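Local coordinates for protein pectinesterase (Sitophilus oryzae, PDB 4PMH) that hydrolyses the methyl esters of pectin, leaving de-esterified polygalacturonate and methanol, and probably helps the rice weevil digest plant cell walls, at residues Met107-Pro113 with Lys140-Thr146; Lys171-Gln176 with Ala245-Ser249. All coordinates share one frame; numbering follows the deposited sequence.

Both contacts join loops on the right-handed parallel beta-helix of this pectinesterase, and their centres lie about 18 Å apart. Contact 1 closes first along the chain: the loop after strand 101-105 meets the turn leading into helix 145-148. Contact 2 follows in series, pairing the loop after strand 165-168 with the one after strand 240-243. Strands 101-105, 165-168 and 240-243 belong to the same parallel sheet, so three of the four segments follow strands of one face of the beta-helix. The contacts touch where P108 and Q110 pack on Q176. Both border residues assigned by similarity to catalysis or substrate binding, consistent with a role in shaping the rim of the pectin cleft.

Contact 1: residues Met107-Pro113 with Lys140-Thr146; sequences MPAQTTP and KSGTIGT
M107 brings its CG to CD1 of I144 (4.2 Å), the start of a loop-to-loop contact that includes a type I beta turn, P108 to T111, on the flank of the parallel beta-helix. The turn is fastened twice at P108 O, which accepts from T111 N and from T111 OG1 (2.7 Å), the hydroxyl lying beside its own backbone N. A109 O takes G145 N at 2.9 Å, in the carbonyl plane and on a lone pair, while its CB rests against the G145-T146 peptide. The backbone O of Q110 lies against CG2 of T143; its amide NE2 turns to Q177, a substrate-binding residue by similarity. T111 O receives I144 N almost end-on (C=O...N angle 173°), and its CB packs on CD1 of I144. That methyl reaches under the turn because CG1 sits between backbone N and carbonyl carbon (chi1 63°), with the chain extended beyond it. T112 lays CA against G142 O in a CA-H...O contact, and its OG1 caps the N-terminus of helix 113-120 at A115 N. P113 ends the segment with its ring wedged between K140 and I144: CG lies 3.1 Å from K140 O and 4.1 Å from CG2 of I144.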
# COMPACT_ATOMS: atom_id res chain seq x y z
N MET A 107 -3.14 -11.63 12.04
CA MET A 107 -4.54 -11.74 11.62
C MET A 107 -4.61 -11.86 10.12
O MET A 107 -4.86 -10.86 9.42
CB MET A 107 -5.34 -10.52 12.10
CG MET A 107 -6.85 -10.70 11.96
SD MET A 107 -7.81 -9.42 12.81
CE MET A 107 -7.62 -8.03 11.71
N PRO A 108 -4.38 -13.07 9.60
CA PRO A 108 -4.48 -13.29 8.16
C PRO A 108 -5.92 -13.28 7.62
O PRO A 108 -6.89 -13.31 8.38
CB PRO A 108 -3.86 -14.69 7.98
CG PRO A 108 -4.16 -15.40 9.27
CD PRO A 108 -4.06 -14.32 10.33
N ALA A 109 -6.03 -13.23 6.29
CA ALA A 109 -7.34 -13.36 5.62
C ALA A 109 -8.03 -14.67 6.01
O ALA A 109 -9.26 -14.75 5.99
CB ALA A 109 -7.17 -13.33 4.12
N GLN A 110 -7.23 -15.67 6.37
CA GLN A 110 -7.73 -17.01 6.68
C GLN A 110 -8.33 -17.10 8.08
O GLN A 110 -8.92 -18.12 8.45
CB GLN A 110 -6.61 -18.03 6.47
CG GLN A 110 -6.23 -18.28 5.00
CD GLN A 110 -5.54 -17.11 4.29
OE1 GLN A 110 -4.85 -16.28 4.91
NE2 GLN A 110 -5.70 -17.07 2.98
N THR A 111 -8.18 -16.04 8.88
CA THR A 111 -8.80 -15.96 10.18
C THR A 111 -10.29 -16.27 10.13
O THR A 111 -11.02 -15.74 9.30
CB THR A 111 -8.63 -14.54 10.77
OG1 THR A 111 -7.23 -14.25 10.90
CG2 THR A 111 -9.26 -14.44 12.13
N THR A 112 -10.76 -17.10 11.05
CA THR A 112 -12.18 -17.34 11.08
C THR A 112 -12.87 -16.15 11.72
O THR A 112 -12.29 -15.47 12.55
CB THR A 112 -12.57 -18.61 11.87
OG1 THR A 112 -12.36 -18.38 13.26
CG2 THR A 112 -11.78 -19.81 11.40
N PRO A 113 -14.13 -15.90 11.34
CA PRO A 113 -14.90 -14.85 12.00
C PRO A 113 -15.04 -14.98 13.50
O PRO A 113 -15.03 -13.96 14.19
CB PRO A 113 -16.26 -14.94 11.32
CG PRO A 113 -15.90 -15.36 9.94
CD PRO A 113 -14.81 -16.37 10.13
N LYS A 140 -19.12 -12.58 8.45
CA LYS A 140 -18.69 -13.47 7.38
C LYS A 140 -18.76 -14.88 7.87
O LYS A 140 -18.91 -15.10 9.06
CB LYS A 140 -17.25 -13.14 7.00
CG LYS A 140 -17.07 -11.76 6.37
CD LYS A 140 -16.54 -11.88 4.95
CE LYS A 140 -16.71 -10.60 4.15
NZ LYS A 140 -16.10 -9.44 4.84
N SER A 141 -18.65 -15.86 6.98
CA SER A 141 -18.50 -17.25 7.43
C SER A 141 -17.20 -17.86 6.92
O SER A 141 -16.77 -17.57 5.80
CB SER A 141 -19.68 -18.09 6.96
OG SER A 141 -19.77 -19.24 7.76
N GLY A 142 -16.58 -18.69 7.75
CA GLY A 142 -15.40 -19.46 7.36
C GLY A 142 -14.09 -18.71 7.47
O GLY A 142 -13.20 -19.09 8.25
N THR A 143 -13.94 -17.68 6.66
CA THR A 143 -12.78 -16.79 6.75
C THR A 143 -13.24 -15.35 6.57
O THR A 143 -14.26 -15.10 5.94
CB THR A 143 -11.72 -17.11 5.69
OG1 THR A 143 -12.24 -16.83 4.39
CG2 THR A 143 -11.30 -18.58 5.77
N ILE A 144 -12.49 -14.40 7.13
CA ILE A 144 -12.85 -12.99 7.02
C ILE A 144 -12.40 -12.39 5.68
O ILE A 144 -13.02 -11.42 5.18
CB ILE A 144 -12.29 -12.16 8.20
CG1 ILE A 144 -10.76 -12.17 8.21
CG2 ILE A 144 -12.88 -12.67 9.51
CD1 ILE A 144 -10.13 -11.42 9.36
N GLY A 145 -11.33 -12.95 5.10
CA GLY A 145 -10.83 -12.53 3.80
C GLY A 145 -9.88 -11.34 3.84
O GLY A 145 -9.60 -10.76 4.91
N THR A 146 -9.39 -10.98 2.66
CA THR A 146 -8.25 -10.06 2.55
C THR A 146 -8.53 -8.65 3.08
O THR A 146 -7.76 -8.12 3.90
CB THR A 146 -7.69 -10.04 1.11
OG1 THR A 146 -7.29 -11.38 0.75
CG2 THR A 146 -6.48 -9.12 0.99

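Contact 2: residues Lys171-Gln176 with Ala245-Ser249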
# COMPACT_ATOMS: atom_id res chain seq x y z
N LYS A 171 2.56 -14.91 9.26
CA LYS A 171 3.45 -15.63 8.35
C LYS A 171 3.29 -17.16 8.59
O LYS A 171 4.24 -17.93 8.46
CB LYS A 171 4.90 -15.17 8.56
CG LYS A 171 5.34 -15.12 10.02
CD LYS A 171 6.78 -14.65 10.18
CE LYS A 171 7.76 -15.82 10.29
NZ LYS A 171 9.13 -15.36 10.69
N ASN A 172 2.07 -17.59 8.89
CA ASN A 172 1.82 -18.93 9.45
C ASN A 172 1.98 -20.06 8.41
O ASN A 172 2.45 -21.16 8.74
CB ASN A 172 0.43 -18.93 10.10
CG ASN A 172 0.27 -17.80 11.11
OD1 ASN A 172 0.87 -17.82 12.17
ND2 ASN A 172 -0.53 -16.79 10.76
N THR A 173 1.58 -19.77 7.17
CA THR A 173 1.87 -20.60 6.00
C THR A 173 2.35 -19.69 4.87
O THR A 173 2.23 -18.47 4.97
CB THR A 173 0.64 -21.36 5.48
OG1 THR A 173 -0.22 -20.45 4.78
CG2 THR A 173 -0.15 -22.02 6.63
N GLY A 174 2.86 -20.28 3.80
CA GLY A 174 3.24 -19.51 2.62
C GLY A 174 2.06 -19.01 1.79
O GLY A 174 2.25 -18.27 0.84
N ASP A 175 0.84 -19.41 2.13
CA ASP A 175 -0.34 -19.01 1.36
C ASP A 175 -1.16 -17.87 1.99
O ASP A 175 -2.14 -17.43 1.39
CB ASP A 175 -1.26 -20.22 1.12
CG ASP A 175 -0.79 -21.13 -0.03
OD1 ASP A 175 0.24 -20.84 -0.68
OD2 ASP A 175 -1.48 -22.15 -0.30
N GLN A 176 -0.80 -17.38 3.18
CA GLN A 176 -1.65 -16.40 3.87
C GLN A 176 -1.45 -14.94 3.41
O GLN A 176 -0.33 -14.48 3.30
CB GLN A 176 -1.45 -16.47 5.39
CG GLN A 176 -1.94 -17.78 6.02
CD GLN A 176 -1.94 -17.72 7.53
OE1 GLN A 176 -1.28 -16.86 8.13
NE2 GLN A 176 -2.69 -18.63 8.16
N ALA A 245 13.15 -12.09 3.70
CA ALA A 245 13.50 -13.46 3.36
C ALA A 245 13.10 -14.46 4.47
O ALA A 245 13.26 -15.67 4.30
CB ALA A 245 14.99 -13.54 3.07
N ASP A 246 12.55 -13.95 5.57
CA ASP A 246 12.31 -14.76 6.78
C ASP A 246 11.09 -15.66 6.69
O ASP A 246 10.96 -16.60 7.47
CB ASP A 246 12.15 -13.87 8.01
CG ASP A 246 10.78 -13.23 8.07
OD1 ASP A 246 10.26 -12.85 7.00
OD2 ASP A 246 10.21 -13.12 9.17
N ARG A 247 10.14 -15.33 5.83
CA ARG A 247 9.04 -16.23 5.60
C ARG A 247 9.36 -17.11 4.42
O ARG A 247 8.98 -18.27 4.38
CB ARG A 247 7.74 -15.47 5.35
CG ARG A 247 6.51 -16.36 5.30
CD ARG A 247 5.24 -15.55 5.14
NE ARG A 247 5.12 -15.02 3.79
CZ ARG A 247 4.10 -15.22 2.96
NH1 ARG A 247 3.03 -15.95 3.31
NH2 ARG A 247 4.14 -14.67 1.76
N ARG A 248 10.06 -16.57 3.44
CA ARG A 248 10.26 -17.31 2.21
C ARG A 248 11.38 -16.72 1.39
O ARG A 248 11.64 -15.51 1.45
CB ARG A 248 8.97 -17.32 1.41
CG ARG A 248 8.04 -16.16 1.75
CD ARG A 248 7.19 -15.76 0.57
NE ARG A 248 8.05 -15.42 -0.55
CZ ARG A 248 7.75 -15.65 -1.82
NH1 ARG A 248 6.60 -16.22 -2.19
NH2 ARG A 248 8.62 -15.30 -2.74
N SER A 249 12.03 -17.58 0.62
CA SER A 249 13.28 -17.26 -0.04
C SER A 249 13.39 -17.94 -1.40
O SER A 249 14.48 -18.34 -1.82
CB SER A 249 14.44 -17.69 0.86
OG SER A 249 14.34 -19.07 1.13
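D246 meets K171 in a salt bridge at the surface: K171 NZ lies 2.9 Å from D246 OD2 and comes in from above the carboxylate plane, 52° out of it. The two side chains cross at about a right angle, and the lysine reaches across by bending at chi3. The other carboxylate oxygen, OD1, is bonded to NE2 of H198, so each carboxylate oxygen has its own partner.

R247 carries most of the remaining contact. Its CG stands anti to the backbone N (chi1 -172°), which sends the chain out over K171, where CD packs 3.5 Å from K171 CB. A bend at chi3 then brings NH1 to the turn T173-Q176. There NH1 gives a weak hydrogen bond to T173 O, 3.1 Å long and bent to 132° at the hydrogen, with the oxygen at the guanidinium edge; G174 O is 3.5 Å from NH1. The receiving turn is of type I and is braced from within by an ST turn, T173 OG1 accepting D175 N, while Q176 OE1 accepts N172 ND2 on a lone pair at 2.7 Å and so ties the end of the turn to the residue before it. NH2 of R247 forms a salt bridge with D224. Replacing R247 by a leucine would probably leave D224 without this charged mate and T173 O without its NH1 donor.

R247 also approaches Q199, by similarity the transition-state stabiliser. This is a bridge between surface loops of a right-handed parallel beta-helix, set beside the probable active site of a pectin methylesterase.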